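Local structure of quinoline 2-oxidoreductase large subunit (Pseudomonas putida, 1T3Q) at residues 258-262 against 328-332; 292-297 against 365-371; 319-325 against 358-364. The protein is the molybdenum-bearing large subunit of an enzyme of the xanthine dehydrogenase family that probably hydroxylates quinoline beside its ring nitrogen, with a pterin cytosine dinucleotide as cofactor. One frame throughout, in Å; residues are numbered along the deposited sequence.

Overall arrangement
Following the chain from its N terminus, the loop 258-262, just ahead of helix 263-275, meets residues 328-332 and with them closes contact 1. Before that happens, the chain has passed through 292-297, which meets 365-371 in contact 2, so these two contacts cross. Strand 312-322 then supplies 319-325, whose partner 358-364 runs from strand 352-360 into the loop after it; contact 3 therefore crosses contact 1 and is nested inside contact 2. Contacts 1 and 2 meet where His260 NE2 pairs with Ala369 N, while contacts 2 and 3 are joined through the backbones of Gly323 and Ile367. Together they tie a parallel strand pair to the loops beside the molybdenum.

Contact 1 (258-262 against 328-332); sequences KAHLH and NLPWT
Asn328 begins the contact, its side chain standing at the edge of the His260 ring. Leu329 then grips the other chain through its backbone. Its carbonyl O accepts from Leu261 N at 3.0 Å, and the CA-H of His260 makes a bent contact with the same oxygen. Its N donates to a water that also bonds to Leu261 O, making a second, bridged link. Beside these bonds the two leucines lie alongside each other, Leu329 CD1 lying 4.0 Å from Leu261 CD2, and Phe228 and Met232 of helix 226-237 pack against this leucine pair. Pro330, which follows a cis peptide bond, sets its CD near Ala259 O and covers one face of the Trp331 indole with CG. With CG anti to its carbonyl carbon (chi1 -40°), Trp331 turns its pyrrole edge to the face of His260 in an offset edge-to-face pair, centroids 5.0 Å apart and planes at 80°. From there NE1 donates to Ala259 O at 2.8 Å, a bent bond with 133° at the hydrogen. His260 NE2 is paired with Ala369 N and ND1 with Gln257 O. With both nitrogens bonded and Trp331 over one face, the imidazole is fixed in rotation, and the loop that places Ala259 close to the molybdenum group is held by main-chain and ring contacts alike.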
loop_
_atom_site.group_PDB
_atom_site.type_symbol
_atom_site.label_atom_id
_atom_site.label_comp_id
_atom_site.label_asym_id
_atom_site.label_seq_id
_atom_site.Cartn_x
_atom_site.Cartn_y
_atom_site.Cartn_z
ATOM N N LYS B 258 -16.730 16.542 -4.966
ATOM C CA LYS B 258 -15.530 15.771 -5.223
ATOM C C LYS B 258 -15.507 15.218 -6.647
ATOM O O LYS B 258 -14.784 14.272 -6.957
ATOM C CB LYS B 258 -15.401 14.668 -4.164
ATOM C CG LYS B 258 -15.111 15.275 -2.790
ATOM C CD LYS B 258 -15.056 14.262 -1.653
ATOM C CE LYS B 258 -14.892 14.993 -0.323
ATOM N NZ LYS B 258 -15.149 14.110 0.856
ATOM N N ALA B 259 -16.307 15.839 -7.508
ATOM C CA ALA B 259 -16.370 15.471 -8.913
ATOM C C ALA B 259 -15.796 16.638 -9.715
ATOM O O ALA B 259 -16.331 17.013 -10.756
ATOM C CB ALA B 259 -17.807 15.197 -9.337
ATOM N N HIS B 260 -14.723 17.224 -9.196
ATOM C CA HIS B 260 -14.033 18.327 -9.866
ATOM C C HIS B 260 -12.544 18.110 -9.687
ATOM O O HIS B 260 -12.110 17.366 -8.801
ATOM C CB HIS B 260 -14.348 19.691 -9.241
ATOM C CG HIS B 260 -15.797 20.060 -9.250
ATOM N ND1 HIS B 260 -16.633 19.808 -8.183
ATOM C CD2 HIS B 260 -16.555 20.682 -10.184
ATOM C CE1 HIS B 260 -17.842 20.262 -8.458
ATOM N NE2 HIS B 260 -17.823 20.796 -9.665
ATOM N N LEU B 261 -11.757 18.765 -10.529
ATOM C CA LEU B 261 -10.315 18.685 -10.395
ATOM C C LEU B 261 -9.986 19.873 -9.504
ATOM O O LEU B 261 -10.374 21.003 -9.806
ATOM C CB LEU B 261 -9.626 18.845 -11.753
ATOM C CG LEU B 261 -8.101 18.764 -11.664
ATOM C CD1 LEU B 261 -7.685 17.356 -11.261
ATOM C CD2 LEU B 261 -7.482 19.128 -13.007
ATOM N N HIS B 262 -9.293 19.635 -8.398
ATOM C CA HIS B 262 -8.960 20.733 -7.493
ATOM C C HIS B 262 -7.520 21.183 -7.675
ATOM O O HIS B 262 -6.632 20.371 -7.918
ATOM C CB HIS B 262 -9.141 20.312 -6.031
ATOM C CG HIS B 262 -10.373 19.502 -5.785
ATOM N ND1 HIS B 262 -11.642 19.988 -6.015
ATOM C CD2 HIS B 262 -10.528 18.226 -5.359
ATOM C CE1 HIS B 262 -12.526 19.043 -5.745
ATOM N NE2 HIS B 262 -11.876 17.965 -5.345
ATOM N N ASN B 328 -15.172 25.720 -13.396
ATOM C CA ASN B 328 -14.661 24.545 -12.707
ATOM C C ASN B 328 -14.411 23.515 -13.805
ATOM O O ASN B 328 -15.005 23.595 -14.881
ATOM C CB ASN B 328 -15.716 23.978 -11.753
ATOM C CG ASN B 328 -16.935 23.450 -12.494
ATOM O OD1 ASN B 328 -17.971 24.109 -12.569
ATOM N ND2 ASN B 328 -16.801 22.261 -13.067
ATOM N N LEU B 329 -13.538 22.553 -13.539
ATOM C CA LEU B 329 -13.269 21.486 -14.499
ATOM C C LEU B 329 -13.849 20.245 -13.814
ATOM O O LEU B 329 -13.555 20.000 -12.648
ATOM C CB LEU B 329 -11.762 21.310 -14.697
ATOM C CG LEU B 329 -11.141 20.971 -16.064
ATOM C CD1 LEU B 329 -10.208 19.785 -15.899
ATOM C CD2 LEU B 329 -12.198 20.695 -17.121
ATOM N N PRO B 330 -14.613 19.414 -14.546
ATOM C CA PRO B 330 -14.970 19.519 -15.966
ATOM C C PRO B 330 -16.344 20.080 -16.351
ATOM O O PRO B 330 -16.638 20.199 -17.540
ATOM C CB PRO B 330 -14.838 18.082 -16.430
ATOM C CG PRO B 330 -15.516 17.352 -15.264
ATOM C CD PRO B 330 -14.977 18.080 -14.021
ATOM N N TRP B 331 -17.176 20.435 -15.377
ATOM C CA TRP B 331 -18.527 20.910 -15.683
ATOM C C TRP B 331 -18.672 22.347 -16.167
ATOM O O TRP B 331 -19.580 22.644 -16.945
ATOM C CB TRP B 331 -19.432 20.695 -14.465
ATOM C CG TRP B 331 -19.157 19.390 -13.782
ATOM C CD1 TRP B 331 -18.697 19.214 -12.507
ATOM C CD2 TRP B 331 -19.229 18.083 -14.364
ATOM N NE1 TRP B 331 -18.471 17.882 -12.263
ATOM C CE2 TRP B 331 -18.789 17.164 -13.384
ATOM C CE3 TRP B 331 -19.619 17.599 -15.621
ATOM C CZ2 TRP B 331 -18.724 15.786 -13.622
ATOM C CZ3 TRP B 331 -19.556 16.227 -15.859
ATOM C CH2 TRP B 331 -19.110 15.338 -14.861
ATOM N N THR B 332 -17.782 23.222 -15.702
ATOM C CA THR B 332 -17.788 24.648 -16.040
ATOM C C THR B 332 -19.035 25.332 -15.502
ATOM O O THR B 332 -19.852 24.713 -14.815
ATOM C CB THR B 332 -17.688 24.903 -17.580
ATOM O OG1 THR B 332 -18.955 24.663 -18.210
ATOM C CG2 THR B 332 -16.642 23.983 -18.201
HETATM O O HOH W 1 -11.959 22.685 -11.176
#

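Contact 2 (292-297 against 365-371); sequences ATHAKQ and CPIGAYR. With MCN (pterin cytosine dinucleotide), chain N; SMO (dioxosulfidomolybdenum(VI) ion), chain O.
Cys365 hangs its sulfur over one face of the His294 ring, SG lying 3.3 Å from the ring centroid and displaced toward the CD2-NE2 side. The thiol reaches this place because SG sits between the backbone N and the carbonyl carbon (chi1 77°). Next along the chain, Ile367 bridges to His294: Gly368 N donates to His294 O at 2.7 Å, nearly in line with the C=O bond, whereas the return bond from His294 N to Pro366 O is weak. Gly368 has no room for a CB, which would collide with that of Thr293. The Ile367 side chain curls back so that CD1 lies 3.6 Å from Ala295 CA. On the way to the metal, Ala295 CB meets Tyr370 CB at 3.4 Å, and the Lys296 chain crosses the tyrosine at about a right angle, CE nearing CD2. A bend at chi2 (-68°) carries its ammonium to Arg371 O, 2.9 Å from NZ and above the carbonyl plane, with a weaker bond to Tyr370 O; Val373 O and Thr376 OG1 also accept from it. Arg371 runs away from this grip, and N8' of the pterin lies over one face of the guanidinium, toward its rim, 3.1 Å from Arg371 NH2, while Gln685 and Gly742 take NH1 and NE. A leucine in its place would probably leave the Gln685 and Gly742 oxygens without these donors and take away the flat cation beside N8'. Arg371 N also comes 3.1 Å from S of the molybdenum group. The lysine's bonds to several carbonyl and hydroxyl oxygens probably steady the backbone beside the molybdenum, while the Arg371 side chain goes on to the pterin.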
loop_
_atom_site.group_PDB
_atom_site.type_symbol
_atom_site.label_atom_id
_atom_site.label_comp_id
_atom_site.label_asym_id
_atom_site.label_seq_id
_atom_site.Cartn_x
_atom_site.Cartn_y
_atom_site.Cartn_z
ATOM N N ALA B 292 -13.509 25.444 -2.247
ATOM C CA ALA B 292 -13.988 24.301 -3.011
ATOM C C ALA B 292 -14.852 24.963 -4.080
ATOM O O ALA B 292 -14.393 25.871 -4.773
ATOM C CB ALA B 292 -14.817 23.377 -2.132
ATOM N N THR B 293 -16.090 24.520 -4.219
ATOM C CA THR B 293 -17.006 25.132 -5.175
ATOM C C THR B 293 -18.313 25.341 -4.425
ATOM O O THR B 293 -18.526 24.736 -3.372
ATOM C CB THR B 293 -17.292 24.214 -6.392
ATOM O OG1 THR B 293 -17.678 22.912 -5.932
ATOM C CG2 THR B 293 -16.064 24.090 -7.283
ATOM N N HIS B 294 -19.161 26.227 -4.936
ATOM C CA HIS B 294 -20.472 26.457 -4.346
ATOM C C HIS B 294 -21.386 26.073 -5.489
ATOM O O HIS B 294 -20.916 25.851 -6.607
ATOM C CB HIS B 294 -20.717 27.930 -3.986
ATOM C CG HIS B 294 -19.771 28.476 -2.962
ATOM N ND1 HIS B 294 -19.356 27.752 -1.864
ATOM C CD2 HIS B 294 -19.171 29.685 -2.865
ATOM C CE1 HIS B 294 -18.535 28.491 -1.137
ATOM N NE2 HIS B 294 -18.406 29.668 -1.722
ATOM N N ALA B 295 -22.680 26.004 -5.233
ATOM C CA ALA B 295 -23.599 25.623 -6.289
ATOM C C ALA B 295 -24.984 26.191 -6.095
ATOM O O ALA B 295 -25.273 26.816 -5.074
ATOM C CB ALA B 295 -23.679 24.103 -6.368
ATOM N N LYS B 296 -25.823 25.971 -7.108
ATOM C CA LYS B 296 -27.227 26.361 -7.119
ATOM C C LYS B 296 -27.581 27.829 -7.266
ATOM O O LYS B 296 -28.764 28.172 -7.277
ATOM C CB LYS B 296 -27.915 25.823 -5.860
ATOM C CG LYS B 296 -27.658 24.347 -5.594
ATOM C CD LYS B 296 -28.316 23.454 -6.647
ATOM C CE LYS B 296 -27.981 21.983 -6.402
ATOM N NZ LYS B 296 -28.710 21.063 -7.327
ATOM N N GLN B 297 -26.596 28.709 -7.398
ATOM C CA GLN B 297 -26.948 30.116 -7.493
ATOM C C GLN B 297 -27.343 30.621 -8.870
ATOM O O GLN B 297 -26.511 31.096 -9.637
ATOM C CB GLN B 297 -25.841 31.016 -6.926
ATOM C CG GLN B 297 -26.278 32.483 -6.869
ATOM C CD GLN B 297 -25.333 33.383 -6.096
ATOM O OE1 GLN B 297 -24.116 33.207 -6.122
ATOM N NE2 GLN B 297 -25.898 34.378 -5.419
ATOM N N CYS B 365 -15.705 32.127 -5.431
ATOM C CA CYS B 365 -15.115 30.871 -5.845
ATOM C C CYS B 365 -15.993 30.334 -6.976
ATOM O O CYS B 365 -17.189 30.637 -7.055
ATOM C CB CYS B 365 -15.049 29.878 -4.685
ATOM S SG CYS B 365 -16.604 29.114 -4.317
ATOM N N PRO B 366 -15.401 29.563 -7.889
ATOM C CA PRO B 366 -16.191 29.025 -8.995
ATOM C C PRO B 366 -17.408 28.212 -8.586
ATOM O O PRO B 366 -17.391 27.485 -7.588
ATOM C CB PRO B 366 -15.174 28.204 -9.799
ATOM C CG PRO B 366 -14.007 28.024 -8.873
ATOM C CD PRO B 366 -13.971 29.270 -8.063
ATOM N N ILE B 367 -18.475 28.370 -9.356
ATOM C CA ILE B 367 -19.694 27.621 -9.117
ATOM C C ILE B 367 -19.340 26.217 -9.587
ATOM O O ILE B 367 -18.501 26.048 -10.469
ATOM C CB ILE B 367 -20.871 28.197 -9.944
ATOM C CG1 ILE B 367 -22.198 27.839 -9.276
ATOM C CG2 ILE B 367 -20.827 27.677 -11.374
ATOM C CD1 ILE B 367 -22.424 28.556 -7.953
ATOM N N GLY B 368 -19.959 25.204 -8.993
ATOM C CA GLY B 368 -19.646 23.846 -9.381
ATOM C C GLY B 368 -20.825 22.912 -9.208
ATOM O O GLY B 368 -21.909 23.332 -8.802
ATOM N N ALA B 369 -20.595 21.639 -9.499
ATOM C CA ALA B 369 -21.626 20.617 -9.414
ATOM C C ALA B 369 -21.969 20.194 -7.994
ATOM O O ALA B 369 -21.090 19.975 -7.170
ATOM C CB ALA B 369 -21.198 19.394 -10.211
ATOM N N TYR B 370 -23.265 20.097 -7.731
ATOM C CA TYR B 370 -23.776 19.637 -6.450
ATOM C C TYR B 370 -25.089 18.930 -6.770
ATOM O O TYR B 370 -25.932 19.460 -7.495
ATOM C CB TYR B 370 -24.001 20.798 -5.473
ATOM C CG TYR B 370 -24.726 20.411 -4.192
ATOM C CD1 TYR B 370 -24.397 19.244 -3.494
ATOM C CD2 TYR B 370 -25.726 21.229 -3.666
ATOM C CE1 TYR B 370 -25.051 18.903 -2.307
ATOM C CE2 TYR B 370 -26.382 20.902 -2.477
ATOM C CZ TYR B 370 -26.041 19.738 -1.805
ATOM O OH TYR B 370 -26.694 19.411 -0.634
ATOM N N ARG B 371 -25.212 17.707 -6.260
ATOM C CA ARG B 371 -26.382 16.855 -6.429
ATOM C C ARG B 371 -27.595 17.540 -7.056
ATOM O O ARG B 371 -28.241 18.390 -6.430
ATOM C CB ARG B 371 -26.767 16.279 -5.061
ATOM C CG ARG B 371 -27.611 15.027 -5.110
ATOM C CD ARG B 371 -27.756 14.459 -3.711
ATOM N NE ARG B 371 -28.288 13.103 -3.725
ATOM C CZ ARG B 371 -28.261 12.286 -2.677
ATOM N NH1 ARG B 371 -27.727 12.695 -1.533
ATOM N NH2 ARG B 371 -28.750 11.055 -2.781
HETATM N N1 MCN N . -29.258 2.149 -7.240
HETATM C C2 MCN N . -29.942 0.889 -7.241
HETATM N N3 MCN N . -30.808 0.739 -8.313
HETATM C C4 MCN N . -31.053 1.667 -9.320
HETATM C C5 MCN N . -30.334 2.945 -9.259
HETATM C C6 MCN N . -29.447 3.178 -8.235
HETATM O O2 MCN N . -29.767 0.081 -6.357
HETATM N N4 MCN N . -31.897 1.412 -10.298
HETATM C "C1'" MCN N . -28.234 2.342 -6.060
HETATM C C2D MCN N . -26.738 2.023 -6.520
HETATM O "O2'" MCN N . -25.986 1.431 -5.402
HETATM C "C3'" MCN N . -26.226 3.370 -6.987
HETATM C C4D MCN N . -26.847 4.367 -6.039
HETATM O O4D MCN N . -28.134 3.713 -5.580
HETATM O "O3'" MCN N . -24.758 3.395 -6.917
HETATM C "C5'" MCN N . -26.992 5.816 -6.584
HETATM O "O5'" MCN N . -27.643 5.689 -7.823
HETATM P PA MCN N . -27.092 6.246 -9.194
HETATM O O1A MCN N . -26.704 5.047 -10.003
HETATM O O2A MCN N . -28.171 7.207 -9.664
HETATM O O3A MCN N . -25.827 7.259 -9.047
HETATM P PB MCN N . -24.283 6.977 -8.733
HETATM O O1B MCN N . -23.506 7.445 -9.920
HETATM O O2B MCN N . -24.067 5.564 -8.276
HETATM O O3B MCN N . -23.986 7.915 -7.466
HETATM C C10 MCN N . -23.708 9.282 -7.630
HETATM C "C9'" MCN N . -24.939 10.003 -7.187
HETATM C "C8'" MCN N . -24.578 11.503 -7.297
HETATM S "S8'" MCN N . -24.205 12.078 -8.948
HETATM C "C7'" MCN N . -24.552 12.383 -6.294
HETATM S "S7'" MCN N . -24.113 14.108 -6.440
HETATM C "C6'" MCN N . -24.856 11.853 -4.852
HETATM C C7 MCN N . -25.738 10.634 -4.903
HETATM O "O9'" MCN N . -25.187 9.638 -5.749
HETATM N "N5'" MCN N . -23.499 11.728 -4.174
HETATM C C4A MCN N . -23.664 10.889 -3.002
HETATM N "N8'" MCN N . -25.895 10.042 -3.532
HETATM C C4B MCN N . -24.786 10.122 -2.638
HETATM N "N1'" MCN N . -24.903 9.311 -1.481
HETATM C "C2'" MCN N . -23.813 9.305 -0.679
HETATM N "N2'" MCN N . -23.880 8.559 0.445
HETATM N "N3'" MCN N . -22.656 10.000 -0.968
HETATM C "C4'" MCN N . -22.457 10.832 -2.132
HETATM O "O4'" MCN N . -21.412 11.408 -2.312
HETATM S S SMO O . -23.547 16.472 -8.560
HETATM MO MO SMO O . -23.387 14.353 -8.762
HETATM O OM2 SMO O . -23.802 14.829 -10.383
HETATM O OM1 SMO O . -21.712 14.140 -8.642
HETATM O O HOH W 2 -19.876 21.594 -5.282
#

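Contact 3 (319-325 against 358-364); sequences SITDGGA and IAVATNK
Ile320 and Ile358 sit side by side where two parallel strands run together, their axes 4.6 Å apart at closest and inclined by 20°. Main-chain bonds come first. Ile358 N donates to Ser319 O, Thr321 N to Ile358 O at 2.7 Å, and Val360 N to Thr321 O, this last almost straight; Gly323 N to Val360 O continues the series past the bridged residues. Beyond the strands the pairing persists in altered form, for Ala325 N donates to Lys364 O at 2.9 Å, and Thr362 N donates to Gly324 O. The backbone angles of Gly324 by themselves demand a residue without CB.

Apolar packing joins Ile320, Ile358 and Val360 on one face of the sheet, which Asp322 shares farther along: Ile320 CG1 meets Ile358 CD1 at 4.1 Å, and Ile147 and Leu151 of helix 147-152 cover that side.

Polar side chains gather on Asp322. Its carboxylate swings toward the second strand with CG anti to the backbone N (chi1 -177°), and both oxygens are used. Thr362 OG1 donates to Asp322 OD1 at 2.6 Å from the syn side, although 33° out of the carboxylate plane, and the extended Lys364 chain brings NZ to within 2.8 Å of Asp322 OD2 in a buried salt bridge. Arg195 forms another salt bridge to OD1, so two cations probably stabilise the ionised carboxylate.

Neighbouring parallel strands joined through helix 337-342 make this a beta-alpha-beta unit, within the molybdopterin-binding region of the chain.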
loop_
_atom_site.group_PDB
_atom_site.type_symbol
_atom_site.label_atom_id
_atom_site.label_comp_id
_atom_site.label_asym_id
_atom_site.label_seq_id
_atom_site.Cartn_x
_atom_site.Cartn_y
_atom_site.Cartn_z
ATOM N N SER B 319 -32.660 32.462 -17.494
ATOM C CA SER B 319 -31.868 31.889 -16.416
ATOM C C SER B 319 -30.451 32.449 -16.381
ATOM O O SER B 319 -29.744 32.426 -17.385
ATOM C CB SER B 319 -31.828 30.366 -16.587
ATOM O OG SER B 319 -31.202 29.729 -15.488
ATOM N N ILE B 320 -30.037 32.943 -15.218
ATOM C CA ILE B 320 -28.700 33.506 -15.068
ATOM C C ILE B 320 -27.977 32.836 -13.904
ATOM O O ILE B 320 -28.542 32.679 -12.822
ATOM C CB ILE B 320 -28.753 35.021 -14.799
ATOM C CG1 ILE B 320 -29.644 35.707 -15.836
ATOM C CG2 ILE B 320 -27.342 35.603 -14.857
ATOM C CD1 ILE B 320 -29.980 37.147 -15.498
ATOM N N THR B 321 -26.728 32.452 -14.138
ATOM C CA THR B 321 -25.913 31.784 -13.131
ATOM C C THR B 321 -24.769 32.658 -12.633
ATOM O O THR B 321 -24.073 33.298 -13.429
ATOM C CB THR B 321 -25.296 30.479 -13.705
ATOM O OG1 THR B 321 -26.337 29.539 -14.000
ATOM C CG2 THR B 321 -24.322 29.856 -12.713
ATOM N N ASP B 322 -24.590 32.693 -11.314
ATOM C CA ASP B 322 -23.484 33.435 -10.709
ATOM C C ASP B 322 -22.375 32.389 -10.749
ATOM O O ASP B 322 -22.316 31.504 -9.892
ATOM C CB ASP B 322 -23.814 33.809 -9.261
ATOM C CG ASP B 322 -22.723 34.643 -8.615
ATOM O OD1 ASP B 322 -21.557 34.195 -8.622
ATOM O OD2 ASP B 322 -23.029 35.741 -8.100
ATOM N N GLY B 323 -21.499 32.489 -11.746
ATOM C CA GLY B 323 -20.462 31.486 -11.919
ATOM C C GLY B 323 -19.142 31.560 -11.182
ATOM O O GLY B 323 -18.367 30.604 -11.218
ATOM N N GLY B 324 -18.866 32.666 -10.512
ATOM C CA GLY B 324 -17.596 32.758 -9.821
ATOM C C GLY B 324 -16.518 33.211 -10.785
ATOM O O GLY B 324 -16.798 33.498 -11.954
ATOM N N ALA B 325 -15.283 33.243 -10.295
ATOM C CA ALA B 325 -14.132 33.717 -11.057
ATOM C C ALA B 325 -13.642 32.879 -12.226
ATOM O O ALA B 325 -13.079 33.428 -13.175
ATOM C CB ALA B 325 -12.966 33.973 -10.102
ATOM N N ILE B 358 -27.666 32.288 -19.223
ATOM C CA ILE B 358 -26.537 33.210 -19.121
ATOM C C ILE B 358 -25.672 32.857 -17.911
ATOM O O ILE B 358 -26.178 32.738 -16.793
ATOM C CB ILE B 358 -27.014 34.672 -18.937
ATOM C CG1 ILE B 358 -27.996 35.053 -20.048
ATOM C CG2 ILE B 358 -25.811 35.618 -18.954
ATOM C CD1 ILE B 358 -28.707 36.368 -19.795
ATOM N N ALA B 359 -24.372 32.693 -18.139
ATOM C CA ALA B 359 -23.431 32.385 -17.065
ATOM C C ALA B 359 -22.478 33.569 -16.981
ATOM O O ALA B 359 -21.827 33.911 -17.967
ATOM C CB ALA B 359 -22.654 31.108 -17.386
ATOM N N VAL B 360 -22.403 34.205 -15.817
ATOM C CA VAL B 360 -21.515 35.350 -15.657
ATOM C C VAL B 360 -20.449 35.129 -14.603
ATOM O O VAL B 360 -20.685 34.486 -13.574
ATOM C CB VAL B 360 -22.290 36.634 -15.289
ATOM C CG1 VAL B 360 -23.258 36.985 -16.403
ATOM C CG2 VAL B 360 -23.035 36.444 -13.963
ATOM N N ALA B 361 -19.268 35.669 -14.873
ATOM C CA ALA B 361 -18.156 35.560 -13.948
ATOM C C ALA B 361 -18.308 36.607 -12.855
ATOM O O ALA B 361 -18.708 37.745 -13.117
ATOM C CB ALA B 361 -16.841 35.756 -14.690
ATOM N N THR B 362 -18.004 36.209 -11.624
ATOM C CA THR B 362 -18.076 37.098 -10.477
ATOM C C THR B 362 -16.831 36.800 -9.655
ATOM O O THR B 362 -16.204 35.757 -9.835
ATOM C CB THR B 362 -19.324 36.818 -9.610
ATOM O OG1 THR B 362 -19.293 35.460 -9.162
ATOM C CG2 THR B 362 -20.600 37.050 -10.408
ATOM N N ASN B 363 -16.459 37.707 -8.763
ATOM C CA ASN B 363 -15.278 37.472 -7.950
ATOM C C ASN B 363 -15.626 36.661 -6.702
ATOM O O ASN B 363 -15.611 37.163 -5.581
ATOM C CB ASN B 363 -14.612 38.802 -7.595
ATOM C CG ASN B 363 -13.955 39.451 -8.805
ATOM O OD1 ASN B 363 -14.393 40.496 -9.282
ATOM N ND2 ASN B 363 -12.909 38.814 -9.319
ATOM N N LYS B 364 -15.947 35.393 -6.939
ATOM C CA LYS B 364 -16.310 34.445 -5.890
ATOM C C LYS B 364 -15.686 33.127 -6.303
ATOM O O LYS B 364 -15.176 33.005 -7.418
ATOM C CB LYS B 364 -17.827 34.293 -5.825
ATOM C CG LYS B 364 -18.564 35.593 -5.571
ATOM C CD LYS B 364 -20.070 35.410 -5.673
ATOM C CE LYS B 364 -20.781 36.745 -5.493
ATOM N NZ LYS B 364 -22.255 36.619 -5.537
#